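Local coordinates for sensor protein (Geobacter sulfurreducens, PDB 3H7M) that probably senses a signal through a periplasmic-binding-protein-like sensor domain and passes it on as a histidine kinase by ATP-dependent phosphorylation of a protein histidine, at residues T12-D18 with T51-G57; N37-T41 with L74-S78; I87-P91 with L205-S209. All blocks are in the same frame, centred on the assembly; numbering follows the deposited sequence.

Interaction 1 (T12-D18 with T51-G57)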
ATOM      1  N   THR A  12      -4.175 -23.909  -5.442  1.00 67.56           N
ATOM      2  CA  THR A  12      -3.306 -22.735  -5.424  1.00 61.37           C
ATOM      3  C   THR A  12      -4.047 -21.422  -5.182  1.00 57.36           C
ATOM      4  O   THR A  12      -5.005 -21.093  -5.890  1.00 53.48           O
ATOM      5  CB  THR A  12      -2.538 -22.584  -6.750  1.00 62.91           C
ATOM      6  OG1 THR A  12      -1.473 -23.543  -6.795  1.00 59.73           O
ATOM      7  CG2 THR A  12      -1.967 -21.164  -6.885  1.00 60.07           C
ATOM      8  N   ILE A  13      -3.604 -20.681  -4.172  1.00 53.28           N
ATOM      9  CA  ILE A  13      -4.210 -19.387  -3.879  1.00 51.46           C
ATOM     10  C   ILE A  13      -3.448 -18.339  -4.680  1.00 52.96           C
ATOM     11  O   ILE A  13      -2.207 -18.286  -4.643  1.00 51.56           O
ATOM     12  CB  ILE A  13      -4.120 -19.025  -2.389  1.00 48.00           C
ATOM     13  CG1 ILE A  13      -5.057 -19.917  -1.585  1.00 49.62           C
ATOM     14  CG2 ILE A  13      -4.508 -17.579  -2.174  1.00 48.88           C
ATOM     15  CD1 ILE A  13      -4.571 -21.334  -1.483  1.00 66.52           C
ATOM     16  N   VAL A  14      -4.192 -17.526  -5.417  1.00 48.09           N
ATOM     17  CA  VAL A  14      -3.585 -16.488  -6.232  1.00 49.32           C
ATOM     18  C   VAL A  14      -3.593 -15.172  -5.493  1.00 50.28           C
ATOM     19  O   VAL A  14      -4.653 -14.660  -5.125  1.00 50.57           O
ATOM     20  CB  VAL A  14      -4.310 -16.327  -7.548  1.00 42.65           C
ATOM     21  CG1 VAL A  14      -3.745 -15.136  -8.310  1.00 45.82           C
ATOM     22  CG2 VAL A  14      -4.126 -17.588  -8.354  1.00 47.94           C
ATOM     23  N   VAL A  15      -2.396 -14.631  -5.295  1.00 47.98           N
ATOM     24  CA  VAL A  15      -2.222 -13.395  -4.552  1.00 46.93           C
ATOM     25  C   VAL A  15      -2.032 -12.142  -5.391  1.00 48.05           C
ATOM     26  O   VAL A  15      -1.064 -12.012  -6.158  1.00 44.34           O
ATOM     27  CB  VAL A  15      -1.042 -13.510  -3.589  1.00 40.21           C
ATOM     28  CG1 VAL A  15      -1.090 -12.359  -2.594  1.00 34.36           C
ATOM     29  CG2 VAL A  15      -1.088 -14.856  -2.884  1.00 45.53           C
ATOM     30  N   GLY A  16      -2.967 -11.214  -5.223  1.00 40.57           N
ATOM     31  CA  GLY A  16      -2.895  -9.972  -5.957  1.00 46.04           C
ATOM     32  C   GLY A  16      -2.168  -8.910  -5.152  1.00 44.76           C
ATOM     33  O   GLY A  16      -2.069  -8.999  -3.922  1.00 42.37           O
ATOM     34  N   GLY A  17      -1.654  -7.906  -5.850  1.00 45.87           N
ATOM     35  CA  GLY A  17      -0.951  -6.823  -5.187  1.00 45.11           C
ATOM     36  C   GLY A  17      -0.471  -5.834  -6.217  1.00 42.79           C
ATOM     37  O   GLY A  17      -0.610  -6.067  -7.423  1.00 46.26           O
ATOM     38  N   ASP A  18       0.091  -4.730  -5.750  1.00 49.26           N
ATOM     39  CA  ASP A  18       0.604  -3.693  -6.639  1.00 54.07           C
ATOM     40  C   ASP A  18       2.027  -4.063  -7.061  1.00 51.91           C
ATOM     41  O   ASP A  18       2.856  -4.406  -6.227  1.00 46.34           O
ATOM     42  CB  ASP A  18       0.612  -2.350  -5.908  1.00 58.33           C
ATOM     43  CG  ASP A  18       0.911  -1.173  -6.825  1.00 64.76           C
ATOM     44  OD1 ASP A  18       1.723  -1.312  -7.763  1.00 60.48           O
ATOM     45  OD2 ASP A  18       0.344  -0.089  -6.587  1.00 69.99           O
ATOM     46  N   THR A  51      -0.474 -23.067  -0.956  1.00 50.45           N
ATOM     47  CA  THR A  51       0.352 -22.926  -2.133  1.00 48.52           C
ATOM     48  C   THR A  51      -0.151 -21.625  -2.727  1.00 45.19           C
ATOM     49  O   THR A  51      -1.358 -21.448  -2.936  1.00 44.35           O
ATOM     50  CB  THR A  51       0.146 -24.076  -3.108  1.00 54.99           C
ATOM     51  OG1 THR A  51       1.064 -25.126  -2.781  1.00 56.44           O
ATOM     52  CG2 THR A  51       0.384 -23.615  -4.541  1.00 60.77           C
ATOM     53  N   VAL A  52       0.767 -20.708  -2.990  1.00 40.88           N
ATOM     54  CA  VAL A  52       0.384 -19.409  -3.520  1.00 44.55           C
ATOM     55  C   VAL A  52       1.094 -19.026  -4.810  1.00 49.91           C
ATOM     56  O   VAL A  52       2.233 -19.417  -5.046  1.00 48.05           O
ATOM     57  CB  VAL A  52       0.679 -18.301  -2.485  1.00 43.87           C
ATOM     58  CG1 VAL A  52      -0.103 -18.537  -1.217  1.00 31.47           C
ATOM     59  CG2 VAL A  52       2.172 -18.277  -2.172  1.00 41.55           C
ATOM     60  N   GLU A  53       0.407 -18.250  -5.640  1.00 51.32           N
ATOM     61  CA  GLU A  53       0.971 -17.755  -6.887  1.00 51.59           C
ATOM     62  C   GLU A  53       0.828 -16.251  -6.763  1.00 53.07           C
ATOM     63  O   GLU A  53      -0.255 -15.768  -6.445  1.00 51.17           O
ATOM     64  CB  GLU A  53       0.158 -18.224  -8.089  1.00 51.66           C
ATOM     65  CG  GLU A  53       0.714 -17.757  -9.417  1.00 67.66           C
ATOM     66  CD  GLU A  53      -0.255 -17.948 -10.584  1.00 77.10           C
ATOM     67  OE1 GLU A  53      -0.846 -19.043 -10.711  1.00 75.65           O
ATOM     68  OE2 GLU A  53      -0.410 -16.997 -11.381  1.00 83.01           O
ATOM     69  N   PHE A  54       1.904 -15.507  -6.986  1.00 53.47           N
ATOM     70  CA  PHE A  54       1.818 -14.052  -6.888  1.00 49.95           C
ATOM     71  C   PHE A  54       1.530 -13.468  -8.254  1.00 52.30           C
ATOM     72  O   PHE A  54       2.129 -13.864  -9.249  1.00 51.63           O
ATOM     73  CB  PHE A  54       3.125 -13.454  -6.349  1.00 42.93           C
ATOM     74  CG  PHE A  54       3.358 -13.706  -4.874  1.00 42.00           C
ATOM     75  CD1 PHE A  54       2.704 -12.936  -3.907  1.00 35.47           C
ATOM     76  CD2 PHE A  54       4.258 -14.687  -4.455  1.00 33.63           C
ATOM     77  CE1 PHE A  54       2.944 -13.135  -2.539  1.00 44.57           C
ATOM     78  CE2 PHE A  54       4.509 -14.900  -3.094  1.00 42.10           C
ATOM     79  CZ  PHE A  54       3.851 -14.119  -2.127  1.00 37.68           C
ATOM     80  N   ARG A  55       0.573 -12.551  -8.300  1.00 55.95           N
ATOM     81  CA  ARG A  55       0.228 -11.863  -9.533  1.00 53.56           C
ATOM     82  C   ARG A  55       0.169 -10.377  -9.195  1.00 52.78           C
ATOM     83  O   ARG A  55      -0.897  -9.828  -8.898  1.00 52.93           O
ATOM     84  CB  ARG A  55      -1.117 -12.338 -10.085  1.00 58.98           C
ATOM     85  CG  ARG A  55      -1.059 -13.692 -10.772  1.00 72.53           C
ATOM     86  CD  ARG A  55      -2.438 -14.089 -11.281  1.00 81.88           C
ATOM     87  NE  ARG A  55      -2.488 -15.471 -11.758  1.00 85.23           N
ATOM     88  CZ  ARG A  55      -3.611 -16.103 -12.093  1.00 85.82           C
ATOM     89  NH1 ARG A  55      -4.779 -15.475 -12.003  1.00 80.57           N
ATOM     90  NH2 ARG A  55      -3.565 -17.363 -12.515  1.00 85.82           N
ATOM     91  N   LEU A  56       1.327  -9.731  -9.216  1.00 45.76           N
ATOM     92  CA  LEU A  56       1.382  -8.312  -8.902  1.00 52.45           C
ATOM     93  C   LEU A  56       1.101  -7.534 -10.169  1.00 53.92           C
ATOM     94  O   LEU A  56       1.582  -7.893 -11.241  1.00 52.58           O
ATOM     95  CB  LEU A  56       2.759  -7.941  -8.355  1.00 54.18           C
ATOM     96  CG  LEU A  56       3.201  -8.680  -7.093  1.00 52.46           C
ATOM     97  CD1 LEU A  56       4.579  -8.183  -6.669  1.00 48.95           C
ATOM     98  CD2 LEU A  56       2.177  -8.452  -5.993  1.00 50.32           C
ATOM     99  N   GLY A  57       0.314  -6.472 -10.061  1.00 54.53           N
ATOM    100  CA  GLY A  57       0.026  -5.704 -11.255  1.00 57.03           C
ATOM    101  C   GLY A  57      -0.265  -4.249 -10.986  1.00 56.73           C
ATOM    102  O   GLY A  57       0.088  -3.709  -9.935  1.00 51.77           O
TER
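Thr51 lies beside Thr12 at the start of a parallel strand pair, 52-57 next to 13-18, in the periplasmic-binding-protein fold of this sensor domain. Helix 36-48 lies between the two strands, which makes a beta-alpha-beta crossover. Strand 52-57 is at the edge of the main sheet. Thr51 O accepts the N-H of Ile13, N to O 2.7 Å. The two threonine side chains also meet here, but so tightly that the placing is doubtful. Val52 shares a face of the sheet with Val15 and Phe54, and its CB is 3.9 Å from Val15 CG2. Glu53 is bonded to the first strand by both backbone groups: its N gives to Ile13 O, and its O takes the N-H of Val15 in a nearly straight bond (174°). CG2 of Thr12 stands anti to the backbone N, which sets it 3.8 Å from Glu53 CB. With a serine in place of Thr12 that methyl is gone, and CB of Glu53 would probably lose its cover on this side. The Phe54 ring runs alongside Val15, pointing the same way, with CD1 3.8 Å from Val15 CB. Val38, Thr41 and Arg42 of helix 36-48 also touch this ring. Arg55 N bonds to Val15 O. The Arg55 side chain turns to the other face, towards Val14. Its CD is 3.4 Å from Val14 CG1, and Val14 CG2 sits over the centre of the guanidinium. Arg55 NE makes a salt bridge of 2.6 Å to Glu53 OE2, from above the carboxylate plane, which helps to hold the guanidinium in place. Leu56 lays CD2 3.6 Å from CA of Gly17, where a side chain on the glycine would collide with it. At the end, Gly57 O receives a CA-H...O contact from Asp18 CA at 3.3 Å.

Interaction 2 (N37-T41 with L74-S78); sequences NVELT and LQGIS
Asn37 and Gln75 are the closest backbone pair, with CA atoms 6.1 Å apart, where helix 36-48 passes the corner that strand 73-78 makes at Gln75 and Gly76. The contact packs a helix against the main sheet in the first lobe of the periplasmic-binding-protein fold. It is buried, and most of it is made by one polar side chain. Gln75 reaches from the corner to the helix, its chain extended beyond CG (chi2 168°), and presents its carboxamide to one helical turn. CB of Asn37 sits above the carboxamide, 3.5 Å from Gln75 CD. A methyl of Val38 makes a van der Waals contact at the amide nitrogen, with CG2 3.8 Å from Gln75 NE2. Thr41 comes in at about a right angle to the glutamine chain. Its OG1 lies anti to its own carbonyl carbon (chi1 -68°), which turns the hydroxyl back towards the previous turn. There it is 2.9 Å from Gln75 OE1 and 3.1 Å from Asn37 O. One proton cannot serve both fully, and Tyr195 OH is a further hydrogen-bond partner of this hydroxyl. OE1 of Gln75 and O of Asn37 are both acceptors and do not bond to each other. The hydroxyl beside them probably eases their closeness. Asn37 O also takes the helical N-H of Thr41. The nitrogen ends of the two amides are held by a shared partner: Gln75 NE2 and Asn37 ND2 both bond to Glu25 OE1. Asn37 ND2 also bonds to Tyr193 OH. The corner residue itself has little space on the helix side. A CB on Gly76 would point at the Asn37 amide and collide with ND2, which already lies 3.6 Å from Gly76 CA.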
ATOM      1  N   ASN A  37       5.149  -7.488   2.212  1.00 32.19           N
ATOM      2  CA  ASN A  37       3.916  -8.235   1.991  1.00 34.43           C
ATOM      3  C   ASN A  37       4.205  -9.646   1.509  1.00 38.05           C
ATOM      4  O   ASN A  37       3.661 -10.626   2.033  1.00 38.33           O
ATOM      5  CB  ASN A  37       3.011  -7.520   0.966  1.00 30.01           C
ATOM      6  CG  ASN A  37       2.527  -6.125   1.446  1.00 24.48           C
ATOM      7  OD1 ASN A  37       2.806  -5.687   2.558  1.00 25.36           O
ATOM      8  ND2 ASN A  37       1.791  -5.443   0.590  1.00 27.74           N
ATOM      9  N   VAL A  38       5.076  -9.734   0.517  1.00 37.99           N
ATOM     10  CA  VAL A  38       5.471 -10.998  -0.105  1.00 32.45           C
ATOM     11  C   VAL A  38       6.070 -11.966   0.912  1.00 26.43           C
ATOM     12  O   VAL A  38       5.684 -13.126   1.015  1.00 40.95           O
ATOM     13  CB  VAL A  38       6.471 -10.690  -1.255  1.00 34.11           C
ATOM     14  CG1 VAL A  38       7.108 -11.954  -1.809  1.00 32.78           C
ATOM     15  CG2 VAL A  38       5.713  -9.983  -2.374  1.00 35.26           C
ATOM     16  N   GLU A  39       7.005 -11.473   1.681  1.00 28.78           N
ATOM     17  CA  GLU A  39       7.644 -12.273   2.688  1.00 32.52           C
ATOM     18  C   GLU A  39       6.592 -12.735   3.715  1.00 38.00           C
ATOM     19  O   GLU A  39       6.597 -13.882   4.182  1.00 32.84           O
ATOM     20  CB  GLU A  39       8.702 -11.419   3.356  1.00 36.24           C
ATOM     21  CG  GLU A  39       9.911 -12.178   3.791  1.00 55.89           C
ATOM     22  CD  GLU A  39      11.131 -11.294   3.873  1.00 57.09           C
ATOM     23  OE1 GLU A  39      11.370 -10.559   2.881  1.00 44.49           O
ATOM     24  OE2 GLU A  39      11.838 -11.356   4.913  1.00 53.32           O
ATOM     25  N   LEU A  40       5.694 -11.823   4.065  1.00 32.25           N
ATOM     26  CA  LEU A  40       4.637 -12.120   5.021  1.00 34.91           C
ATOM     27  C   LEU A  40       3.728 -13.222   4.453  1.00 33.66           C
ATOM     28  O   LEU A  40       3.439 -14.223   5.103  1.00 38.37           O
ATOM     29  CB  LEU A  40       3.840 -10.848   5.280  1.00 35.70           C
ATOM     30  CG  LEU A  40       3.526 -10.543   6.743  1.00 50.28           C
ATOM     31  CD1 LEU A  40       4.771 -10.745   7.603  1.00 42.46           C
ATOM     32  CD2 LEU A  40       3.026  -9.110   6.855  1.00 45.47           C
ATOM     33  N   THR A  41       3.280 -13.020   3.228  1.00 31.51           N
ATOM     34  CA  THR A  41       2.443 -13.990   2.570  1.00 35.17           C
ATOM     35  C   THR A  41       3.139 -15.340   2.430  1.00 38.65           C
ATOM     36  O   THR A  41       2.530 -16.367   2.671  1.00 41.26           O
ATOM     37  CB  THR A  41       2.054 -13.508   1.200  1.00 31.41           C
ATOM     38  OG1 THR A  41       1.195 -12.382   1.343  1.00 31.48           O
ATOM     39  CG2 THR A  41       1.334 -14.630   0.419  1.00 31.39           C
ATOM     40  N   LEU A  74      -5.765 -10.055  -1.704  1.00 41.16           N
ATOM     41  CA  LEU A  74      -4.856  -8.936  -1.856  1.00 43.72           C
ATOM     42  C   LEU A  74      -4.100  -8.907  -0.550  1.00 44.42           C
ATOM     43  O   LEU A  74      -4.717  -8.856   0.522  1.00 37.57           O
ATOM     44  CB  LEU A  74      -5.621  -7.630  -2.068  1.00 42.89           C
ATOM     45  CG  LEU A  74      -6.497  -7.575  -3.328  1.00 49.88           C
ATOM     46  CD1 LEU A  74      -7.003  -6.164  -3.491  1.00 49.23           C
ATOM     47  CD2 LEU A  74      -5.722  -7.993  -4.572  1.00 44.09           C
ATOM     48  N   GLN A  75      -2.770  -8.961  -0.646  1.00 40.12           N
ATOM     49  CA  GLN A  75      -1.912  -8.988   0.542  1.00 40.76           C
ATOM     50  C   GLN A  75      -1.702  -7.661   1.222  1.00 39.79           C
ATOM     51  O   GLN A  75      -1.311  -7.617   2.378  1.00 45.56           O
ATOM     52  CB  GLN A  75      -0.533  -9.584   0.206  1.00 46.84           C
ATOM     53  CG  GLN A  75      -0.009  -9.259  -1.197  1.00 43.56           C
ATOM     54  CD  GLN A  75       1.461  -9.617  -1.399  1.00 46.30           C
ATOM     55  OE1 GLN A  75       1.966 -10.607  -0.860  1.00 42.05           O
ATOM     56  NE2 GLN A  75       2.147  -8.811  -2.197  1.00 49.34           N
ATOM     57  N   GLY A  76      -1.958  -6.570   0.513  1.00 40.94           N
ATOM     58  CA  GLY A  76      -1.734  -5.271   1.117  1.00 38.86           C
ATOM     59  C   GLY A  76      -2.705  -4.190   0.706  1.00 47.22           C
ATOM     60  O   GLY A  76      -2.507  -3.505  -0.299  1.00 45.40           O
ATOM     61  N   ILE A  77      -3.756  -4.021   1.491  1.00 43.54           N
ATOM     62  CA  ILE A  77      -4.732  -3.015   1.169  1.00 48.54           C
ATOM     63  C   ILE A  77      -5.217  -2.321   2.422  1.00 49.14           C
ATOM     64  O   ILE A  77      -5.411  -2.944   3.473  1.00 48.55           O
ATOM     65  CB  ILE A  77      -5.902  -3.619   0.414  1.00 55.32           C
ATOM     66  CG1 ILE A  77      -6.947  -2.541   0.139  1.00 59.51           C
ATOM     67  CG2 ILE A  77      -6.492  -4.762   1.211  1.00 60.13           C
ATOM     68  CD1 ILE A  77      -8.078  -3.004  -0.748  1.00 65.31           C
ATOM     69  N   SER A  78      -5.371  -1.007   2.302  1.00 49.52           N
ATOM     70  CA  SER A  78      -5.818  -0.173   3.403  1.00 53.89           C
ATOM     71  C   SER A  78      -7.320  -0.304   3.623  1.00 52.39           C
ATOM     72  O   SER A  78      -8.093  -0.387   2.676  1.00 48.99           O
ATOM     73  CB  SER A  78      -5.460   1.288   3.129  1.00 56.66           C
ATOM     74  OG  SER A  78      -4.079   1.530   3.340  1.00 59.97           O
TER

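Interaction 3 (I87-P91 with L205-S209). With NA (sodium ion), chain B.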
ATOM      1  N   ILE A  87     -15.519  -6.078   0.270  1.00 68.62           N
ATOM      2  CA  ILE A  87     -14.512  -7.111   0.487  1.00 60.15           C
ATOM      3  C   ILE A  87     -14.304  -7.238   1.980  1.00 60.92           C
ATOM      4  O   ILE A  87     -14.643  -6.330   2.743  1.00 57.28           O
ATOM      5  CB  ILE A  87     -13.169  -6.750  -0.180  1.00 62.78           C
ATOM      6  CG1 ILE A  87     -12.574  -5.502   0.475  1.00 67.19           C
ATOM      7  CG2 ILE A  87     -13.373  -6.519  -1.675  1.00 55.09           C
ATOM      8  CD1 ILE A  87     -11.217  -5.087  -0.097  1.00 74.16           C
ATOM      9  N   ASP A  88     -13.758  -8.359   2.414  1.00 59.26           N
ATOM     10  CA  ASP A  88     -13.552  -8.529   3.836  1.00 63.42           C
ATOM     11  C   ASP A  88     -12.077  -8.412   4.141  1.00 60.96           C
ATOM     12  O   ASP A  88     -11.242  -8.958   3.428  1.00 62.53           O
ATOM     13  CB  ASP A  88     -14.110  -9.882   4.293  1.00 71.43           C
ATOM     14  CG  ASP A  88     -15.568 -10.087   3.870  1.00 70.74           C
ATOM     15  OD1 ASP A  88     -16.293  -9.082   3.720  1.00 61.37           O
ATOM     16  OD2 ASP A  88     -15.991 -11.250   3.697  1.00 73.30           O
ATOM     17  N   PHE A  89     -11.768  -7.665   5.192  1.00 57.78           N
ATOM     18  CA  PHE A  89     -10.398  -7.447   5.605  1.00 52.27           C
ATOM     19  C   PHE A  89     -10.071  -8.282   6.806  1.00 54.46           C
ATOM     20  O   PHE A  89     -10.923  -8.494   7.676  1.00 54.54           O
ATOM     21  CB  PHE A  89     -10.163  -5.993   6.002  1.00 48.49           C
ATOM     22  CG  PHE A  89     -10.295  -5.026   4.869  1.00 57.02           C
ATOM     23  CD1 PHE A  89     -11.520  -4.839   4.240  1.00 52.96           C
ATOM     24  CD2 PHE A  89      -9.189  -4.289   4.432  1.00 47.48           C
ATOM     25  CE1 PHE A  89     -11.654  -3.928   3.189  1.00 60.37           C
ATOM     26  CE2 PHE A  89      -9.314  -3.375   3.378  1.00 51.92           C
ATOM     27  CZ  PHE A  89     -10.551  -3.194   2.755  1.00 55.90           C
ATOM     28  N   THR A  90      -8.828  -8.751   6.859  1.00 42.76           N
ATOM     29  CA  THR A  90      -8.376  -9.516   7.999  1.00 36.67           C
ATOM     30  C   THR A  90      -7.858  -8.413   8.900  1.00 34.49           C
ATOM     31  O   THR A  90      -7.901  -7.248   8.526  1.00 39.54           O
ATOM     32  CB  THR A  90      -7.182 -10.381   7.629  1.00 48.64           C
ATOM     33  OG1 THR A  90      -6.129  -9.532   7.132  1.00 49.22           O
ATOM     34  CG2 THR A  90      -7.567 -11.397   6.569  1.00 40.66           C
ATOM     35  N   PRO A  91      -7.418  -8.749  10.121  1.00 38.73           N
ATOM     36  CA  PRO A  91      -6.899  -7.638  10.911  1.00 42.48           C
ATOM     37  C   PRO A  91      -5.708  -7.155  10.054  1.00 47.80           C
ATOM     38  O   PRO A  91      -5.224  -7.894   9.189  1.00 46.52           O
ATOM     39  CB  PRO A  91      -6.423  -8.321  12.195  1.00 36.98           C
ATOM     40  CG  PRO A  91      -7.366  -9.468  12.327  1.00 32.59           C
ATOM     41  CD  PRO A  91      -7.529  -9.979  10.930  1.00 38.51           C
ATOM     42  N   LEU A 205     -10.539 -15.908   4.348  1.00 48.37           N
ATOM     43  CA  LEU A 205     -10.325 -14.875   5.328  1.00 50.48           C
ATOM     44  C   LEU A 205      -9.692 -15.426   6.601  1.00 50.53           C
ATOM     45  O   LEU A 205      -8.694 -14.901   7.088  1.00 56.25           O
ATOM     46  CB  LEU A 205     -11.641 -14.195   5.701  1.00 55.84           C
ATOM     47  CG  LEU A 205     -11.430 -13.075   6.733  1.00 61.30           C
ATOM     48  CD1 LEU A 205     -11.169 -11.767   6.011  1.00 58.84           C
ATOM     49  CD2 LEU A 205     -12.641 -12.939   7.626  1.00 56.76           C
ATOM     50  N   ALA A 206     -10.279 -16.482   7.141  1.00 46.12           N
ATOM     51  CA  ALA A 206      -9.807 -17.078   8.392  1.00 49.07           C
ATOM     52  C   ALA A 206      -8.477 -17.788   8.231  1.00 45.43           C
ATOM     53  O   ALA A 206      -7.683 -17.907   9.172  1.00 45.19           O
ATOM     54  CB  ALA A 206     -10.858 -18.059   8.929  1.00 45.27           C
ATOM     55  N   ARG A 207      -8.251 -18.269   7.025  1.00 41.29           N
ATOM     56  CA  ARG A 207      -7.026 -18.967   6.721  1.00 48.25           C
ATOM     57  C   ARG A 207      -5.883 -17.956   6.921  1.00 48.66           C
ATOM     58  O   ARG A 207      -4.894 -18.230   7.612  1.00 46.42           O
ATOM     59  CB  ARG A 207      -7.106 -19.451   5.277  1.00 54.13           C
ATOM     60  CG  ARG A 207      -6.191 -20.594   4.926  1.00 67.84           C
ATOM     61  CD  ARG A 207      -6.838 -21.962   5.107  1.00 69.52           C
ATOM     62  NE  ARG A 207      -6.032 -22.970   4.416  1.00 77.40           N
ATOM     63  CZ  ARG A 207      -6.011 -23.139   3.091  1.00 81.70           C
ATOM     64  NH1 ARG A 207      -6.764 -22.375   2.301  1.00 75.81           N
ATOM     65  NH2 ARG A 207      -5.215 -24.057   2.549  1.00 81.40           N
ATOM     66  N   PHE A 208      -6.045 -16.766   6.352  1.00 48.92           N
ATOM     67  CA  PHE A 208      -5.024 -15.728   6.477  1.00 46.36           C
ATOM     68  C   PHE A 208      -4.918 -15.109   7.852  1.00 42.54           C
ATOM     69  O   PHE A 208      -3.809 -14.892   8.353  1.00 42.96           O
ATOM     70  CB  PHE A 208      -5.245 -14.648   5.416  1.00 46.91           C
ATOM     71  CG  PHE A 208      -4.679 -15.021   4.073  1.00 46.82           C
ATOM     72  CD1 PHE A 208      -3.328 -14.823   3.793  1.00 51.98           C
ATOM     73  CD2 PHE A 208      -5.457 -15.680   3.135  1.00 47.04           C
ATOM     74  CE1 PHE A 208      -2.763 -15.288   2.596  1.00 47.45           C
ATOM     75  CE2 PHE A 208      -4.902 -16.152   1.937  1.00 44.28           C
ATOM     76  CZ  PHE A 208      -3.557 -15.956   1.669  1.00 40.19           C
ATOM     77  N   SER A 209      -6.056 -14.862   8.490  1.00 36.46           N
ATOM     78  CA  SER A 209      -6.041 -14.241   9.806  1.00 37.40           C
ATOM     79  C   SER A 209      -5.297 -15.121  10.786  1.00 39.39           C
ATOM     80  O   SER A 209      -4.522 -14.646  11.616  1.00 38.79           O
ATOM     81  CB  SER A 209      -7.469 -14.016  10.302  1.00 35.77           C
ATOM     82  OG  SER A 209      -8.264 -13.440   9.284  1.00 42.73           O
TER
HETATM   83 NA    NA B   1     -16.766  -6.744   4.885  1.00 62.14          NA
HETATM   84  O   HOH W   1     -19.726  -6.363   5.002  1.00 63.67           O
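This is an apolar strand-to-helix contact: Leu205 and Ser209 of helix 202-218 pack against Asp88, Phe89, Thr90 and Pro91 near the start of strand 87-103. It lies in the periplasmic-binding-protein fold, about 17 Å from the centre of the chain to the centre of the contact. The axes of strand 87-90 and helix 205-209 run nearly in the same direction, at 19° to each other. No hydrogen bond joins the two segments. Leu205 carries most of the contact from the helix. Its CG stands anti to the backbone N (chi1 -179°), and this sends CD1 out to the strand. There CD1 lies 3.7 Å from Thr90 CG2 and about as far from Phe89 O, with Asp88 CB slightly further off. The Thr90 and Leu205 side chains slide past each other in opposite directions. One turn on, Ser209 OG touches the same methyl, 3.5 Å from Thr90 CG2, and also faces CD of Pro91. Thr90 keeps its hydroxyl away from these contacts. OG1 occupies the crowded position between backbone N and carbonyl carbon, and gives its proton to Pro91 O at 2.8 Å, with a weak bond to Tyr195 O besides. Phe208 adds its CB to the Thr90 methyl, while its ring leads away and stacks on Tyr195. Beside the Leu205 contact, Asp88 turns its carboxylate to a sodium ion, with OD1 2.7 Å from the metal. Ala84 O, Gln199 OE1 and a water also bind the sodium. The second oxygen, OD2, is bonded to Gly200 N, so both carboxylate oxygens have a partner. On the helix, Leu205 O is gripped twice by Ser209: by its N, and by OG at 2.7 Å, with the hydroxyl above the carbonyl plane.

In the fold
From the N terminus, strand 13-18 comes first and helix 36-48 follows. Interaction 1 closes when strand 52-57 returns beside strand 13-18. Interaction 2 opens inside that span, at 37-41, but closes later, at 74-78, so the two cross. They touch in space: the Phe54 ring meets Gln75 and Thr41. Interaction 3 starts after both have closed. It spans more than a hundred residues, from 87-91 to the late helix 202-218. It meets interaction 2 where Phe89 packs on Ile77, and interaction 1 through Phe208 and Ile13. Together they tie the edge of the main sheet, an early helix and a late helix into one body.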